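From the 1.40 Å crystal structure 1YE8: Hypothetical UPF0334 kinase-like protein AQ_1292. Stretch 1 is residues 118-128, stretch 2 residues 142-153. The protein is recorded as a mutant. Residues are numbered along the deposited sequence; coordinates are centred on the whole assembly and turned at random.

Stretch 1, residues 118-128: FRDLVRQIMHD
Stretch 2 (142-153) VHPLVKEIRRLP

Two helices lie side by side and nearly parallel: residues 118-126, continuing a helix that begins earlier in the chain, and residues 144-150. Their N-to-C directions differ by 10° and their axes approach to 11.5 Å, with side chains from both helices meeting in the space between them. The register pairs Arg119 with Leu145 and Met126 with Ile149, each with CA atoms 7.5 Å apart, then His127 with Leu152 at 7.9 Å. Together the stretches bury 528 Å².

Stretch 2 opens with Val142, out of reach of its partner. His143 is extended (phi/psi -158/146) and serves as N-cap: with chi1 t and chi2 -79°, its ND1 accepts a hydrogen bond from Leu145 N (2.9 Å), satisfying an amide that has no helical carbonyl to bond. The same ring meets the aliphatic part of Arg119, His143 CE1 lying 3.8 Å from Arg119 CD. Pro144 suits the first helical turn, where its lack of an amide hydrogen costs nothing.

Leu145 (chi1 t, chi2 p) points toward stretch 1 and is buried. Its CD2 packs 4.0 Å from Val122 CG1 and 3.7 Å from Arg119 O, while its CD1 lies over one face of the Arg123 guanidinium and 3.7 Å from Arg123 CG. A branched, apolar side chain can thus fill the space beside three residues of the neighbouring helix. Val146 and Lys147 are out of reach.

One turn after Leu145, Glu148 supplies the polar link. Its chi1 and chi2 are both t, extending the carboxylate far enough to engage two bases. Arg123 NE donates to Glu148 OE1 at 3.0 Å and 174°, a salt bridge made at the guanidinium edge; His127 NE2 donates to Glu148 OE2 at 2.6 Å and 161°. Arg123 reaches it with chi1-chi3 m, t, t, and His127 with chi1 m and chi2 -71°. A water reinforces the bridge, accepting from Arg123 NH2 (2.8 Å) and donating to Glu148 OE1 (2.6 Å).

Ile149 (chi1 m, chi2 m) starts sideways, but its end swings closer, putting CD1 3.7 Å from CB of Met126, a selenomethionine with all three chi angles m. Both residues are buried, as befits their apolar side chains. Arg150 is out of reach, and Arg151 leaves helical phi/psi at -98/15.

Leu152 (phi/psi -56/116; chi1 t, chi2 p) turns back toward stretch 1. Its CD2 lies 3.8 Å from Met126 CE and 3.6 Å from Met126 O, and its CD1 is 3.5 Å from His127 ND1. Pro153 then departs.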

# COMPACT_ATOMS: atom_id res chain seq x y z
N PHE A 118 6.86 -10.07 -2.07
CA PHE A 118 6.32 -8.83 -1.54
C PHE A 118 6.77 -8.60 -0.10
O PHE A 118 7.19 -7.49 0.25
CB PHE A 118 4.80 -8.84 -1.64
CG PHE A 118 4.12 -7.59 -1.13
CD1 PHE A 118 4.24 -6.36 -1.80
CD2 PHE A 118 3.34 -7.65 0.02
CE1 PHE A 118 3.57 -5.21 -1.34
CE2 PHE A 118 2.68 -6.50 0.50
CZ PHE A 118 2.80 -5.28 -0.18
N ARG A 119 6.67 -9.62 0.75
CA ARG A 119 7.13 -9.46 2.14
C ARG A 119 8.58 -8.99 2.21
O ARG A 119 8.91 -8.06 2.95
CB ARG A 119 6.99 -10.77 2.92
CG ARG A 119 5.57 -11.26 3.10
CD ARG A 119 5.42 -12.37 4.12
NE ARG A 119 6.22 -13.56 3.85
CZ ARG A 119 5.84 -14.60 3.12
NH1 ARG A 119 4.66 -14.60 2.52
NH2 ARG A 119 6.64 -15.66 2.99
N ASP A 120 9.45 -9.63 1.44
CA ASP A 120 10.88 -9.33 1.50
C ASP A 120 11.15 -7.91 0.99
O ASP A 120 11.95 -7.18 1.57
CB ASP A 120 11.69 -10.36 0.71
CG ASP A 120 11.62 -11.76 1.31
OD1 ASP A 120 11.26 -11.91 2.50
OD2 ASP A 120 11.88 -12.78 0.63
N LEU A 121 10.51 -7.54 -0.11
CA LEU A 121 10.72 -6.22 -0.67
C LEU A 121 10.13 -5.11 0.24
O LEU A 121 10.76 -4.07 0.44
CB LEU A 121 10.13 -6.16 -2.09
CG LEU A 121 10.34 -4.87 -2.88
CD1 LEU A 121 11.78 -4.44 -2.95
CD2 LEU A 121 9.81 -5.11 -4.28
N VAL A 122 8.96 -5.36 0.82
CA VAL A 122 8.40 -4.44 1.81
C VAL A 122 9.34 -4.24 3.00
O VAL A 122 9.56 -3.10 3.41
CB VAL A 122 7.00 -4.89 2.27
CG1 VAL A 122 6.56 -4.20 3.59
CG2 VAL A 122 6.00 -4.63 1.16
N ARG A 123 9.90 -5.32 3.53
CA ARG A 123 10.84 -5.19 4.65
C ARG A 123 12.06 -4.35 4.26
O ARG A 123 12.50 -3.49 5.03
CB ARG A 123 11.28 -6.56 5.17
CG ARG A 123 10.31 -7.19 6.11
CD ARG A 123 10.97 -8.09 7.13
NE ARG A 123 9.93 -8.70 7.93
CZ ARG A 123 9.29 -9.80 7.61
NH1 ARG A 123 9.59 -10.44 6.48
NH2 ARG A 123 8.34 -10.25 8.41
N GLN A 124 12.59 -4.58 3.07
CA GLN A 124 13.74 -3.82 2.60
C GLN A 124 13.39 -2.34 2.51
O GLN A 124 14.12 -1.49 3.00
CB GLN A 124 14.22 -4.35 1.25
CG GLN A 124 15.62 -3.89 0.88
CD GLN A 124 16.18 -4.55 -0.36
OE1 GLN A 124 17.37 -4.37 -0.66
NE2 GLN A 124 15.35 -5.30 -1.08
N ILE A 125 12.25 -2.02 1.91
CA ILE A 125 11.85 -0.64 1.71
C ILE A 125 11.53 0.08 3.03
O ILE A 125 12.02 1.19 3.29
CB ILE A 125 10.62 -0.56 0.75
CG1 ILE A 125 11.03 -0.93 -0.70
CG2 ILE A 125 9.94 0.80 0.84
CD1 ILE A 125 9.84 -1.24 -1.61
N MSE A 126 10.74 -0.56 3.87
CA MSE A 126 10.25 0.09 5.07
C MSE A 126 11.34 0.39 6.10
O MSE A 126 11.23 1.36 6.84
CB MSE A 126 9.11 -0.73 5.69
CG MSE A 126 7.90 -0.89 4.71
SE MSE A 126 7.13 0.78 4.02
CE MSE A 126 6.73 1.30 5.64
N HIS A 127 12.41 -0.41 6.08
CA HIS A 127 13.49 -0.23 7.03
C HIS A 127 14.65 0.57 6.44
O HIS A 127 15.67 0.77 7.12
CB HIS A 127 13.93 -1.58 7.59
CG HIS A 127 12.86 -2.27 8.38
ND1 HIS A 127 12.45 -1.84 9.62
CD2 HIS A 127 12.10 -3.36 8.09
CE1 HIS A 127 11.49 -2.63 10.06
NE2 HIS A 127 11.26 -3.56 9.16
N ASP A 128 14.51 1.02 5.20
CA ASP A 128 15.53 1.83 4.56
C ASP A 128 15.24 3.29 4.90
O ASP A 128 14.25 3.85 4.43
CB ASP A 128 15.53 1.61 3.05
CG ASP A 128 16.69 2.29 2.35
OD1 ASP A 128 17.19 3.33 2.85
OD2 ASP A 128 17.16 1.86 1.28
N VAL A 142 -2.99 -8.71 11.57
CA VAL A 142 -3.42 -9.93 10.89
C VAL A 142 -2.26 -10.79 10.39
O VAL A 142 -2.48 -11.91 9.94
CB VAL A 142 -4.36 -9.61 9.72
CG1 VAL A 142 -5.64 -8.93 10.23
CG2 VAL A 142 -3.64 -8.75 8.66
N HIS A 143 -1.04 -10.25 10.48
CA HIS A 143 0.17 -10.92 10.02
C HIS A 143 1.34 -10.27 10.77
O HIS A 143 1.27 -9.08 11.06
CB HIS A 143 0.34 -10.71 8.51
CG HIS A 143 1.50 -11.44 7.92
ND1 HIS A 143 2.80 -10.99 8.01
CD2 HIS A 143 1.54 -12.58 7.19
CE1 HIS A 143 3.60 -11.84 7.39
NE2 HIS A 143 2.86 -12.81 6.87
N PRO A 144 2.40 -11.00 11.11
CA PRO A 144 3.52 -10.36 11.82
C PRO A 144 4.15 -9.15 11.12
O PRO A 144 4.62 -8.25 11.80
CB PRO A 144 4.53 -11.50 12.00
CG PRO A 144 3.68 -12.68 12.03
CD PRO A 144 2.63 -12.46 10.96
N LEU A 145 4.15 -9.11 9.78
CA LEU A 145 4.71 -7.93 9.11
C LEU A 145 3.83 -6.68 9.31
O LEU A 145 4.35 -5.58 9.37
CB LEU A 145 5.01 -8.20 7.62
CG LEU A 145 5.71 -7.11 6.78
CD1 LEU A 145 6.90 -6.45 7.47
CD2 LEU A 145 6.13 -7.70 5.44
N VAL A 146 2.52 -6.86 9.45
CA VAL A 146 1.64 -5.75 9.77
C VAL A 146 2.02 -5.16 11.14
O VAL A 146 2.14 -3.94 11.28
CB VAL A 146 0.14 -6.16 9.73
CG1 VAL A 146 -0.75 -5.08 10.31
CG2 VAL A 146 -0.30 -6.49 8.29
N LYS A 147 2.25 -6.03 12.13
CA LYS A 147 2.67 -5.58 13.47
C LYS A 147 4.00 -4.83 13.41
O LYS A 147 4.17 -3.77 14.01
CB LYS A 147 2.77 -6.76 14.42
CG LYS A 147 2.79 -6.37 15.91
CD LYS A 147 3.01 -7.59 16.80
CE LYS A 147 1.71 -8.12 17.37
NZ LYS A 147 1.92 -9.23 18.35
N GLU A 148 4.93 -5.40 12.64
CA GLU A 148 6.25 -4.82 12.44
C GLU A 148 6.17 -3.40 11.88
O GLU A 148 6.88 -2.50 12.32
CB GLU A 148 7.04 -5.74 11.50
CG GLU A 148 8.45 -5.30 11.19
CD GLU A 148 9.19 -6.28 10.30
OE1 GLU A 148 9.04 -7.50 10.51
OE2 GLU A 148 9.93 -5.82 9.41
N ILE A 149 5.31 -3.21 10.88
CA ILE A 149 5.14 -1.91 10.25
C ILE A 149 4.39 -0.93 11.18
O ILE A 149 4.74 0.25 11.26
CB ILE A 149 4.46 -2.04 8.84
CG1 ILE A 149 5.34 -2.85 7.87
CG2 ILE A 149 4.10 -0.66 8.29
CD1 ILE A 149 6.84 -2.58 7.94
N ARG A 150 3.40 -1.43 11.91
CA ARG A 150 2.67 -0.58 12.85
C ARG A 150 3.63 0.05 13.87
O ARG A 150 3.46 1.22 14.24
CB ARG A 150 1.57 -1.36 13.56
CG ARG A 150 0.60 -0.47 14.33
CD ARG A 150 -0.43 -1.22 15.16
NE ARG A 150 -1.04 -2.31 14.40
CZ ARG A 150 -1.90 -2.14 13.39
NH1 ARG A 150 -2.34 -0.94 13.04
NH2 ARG A 150 -2.33 -3.21 12.75
N ARG A 151 4.64 -0.71 14.29
CA ARG A 151 5.60 -0.21 15.27
C ARG A 151 6.90 0.34 14.67
O ARG A 151 7.87 0.56 15.38
CB ARG A 151 5.83 -1.25 16.38
CG ARG A 151 6.66 -2.46 16.02
CD ARG A 151 6.66 -3.54 17.10
NE ARG A 151 5.45 -3.50 17.94
CZ ARG A 151 5.16 -4.38 18.89
NH1 ARG A 151 5.98 -5.39 19.15
NH2 ARG A 151 4.04 -4.25 19.60
N LEU A 152 6.93 0.59 13.36
CA LEU A 152 8.13 1.10 12.70
C LEU A 152 8.64 2.38 13.35
O LEU A 152 7.95 3.39 13.33
CB LEU A 152 7.82 1.35 11.22
CG LEU A 152 8.98 1.69 10.28
CD1 LEU A 152 9.96 0.52 10.18
CD2 LEU A 152 8.44 2.07 8.93
N PRO A 153 9.85 2.38 13.93
CA PRO A 153 10.39 3.60 14.53
C PRO A 153 10.50 4.78 13.56
O PRO A 153 10.89 4.57 12.41
CB PRO A 153 11.78 3.17 15.00
CG PRO A 153 11.63 1.74 15.26
CD PRO A 153 10.74 1.22 14.13
O HOH W 1 7.58 -9.54 11.00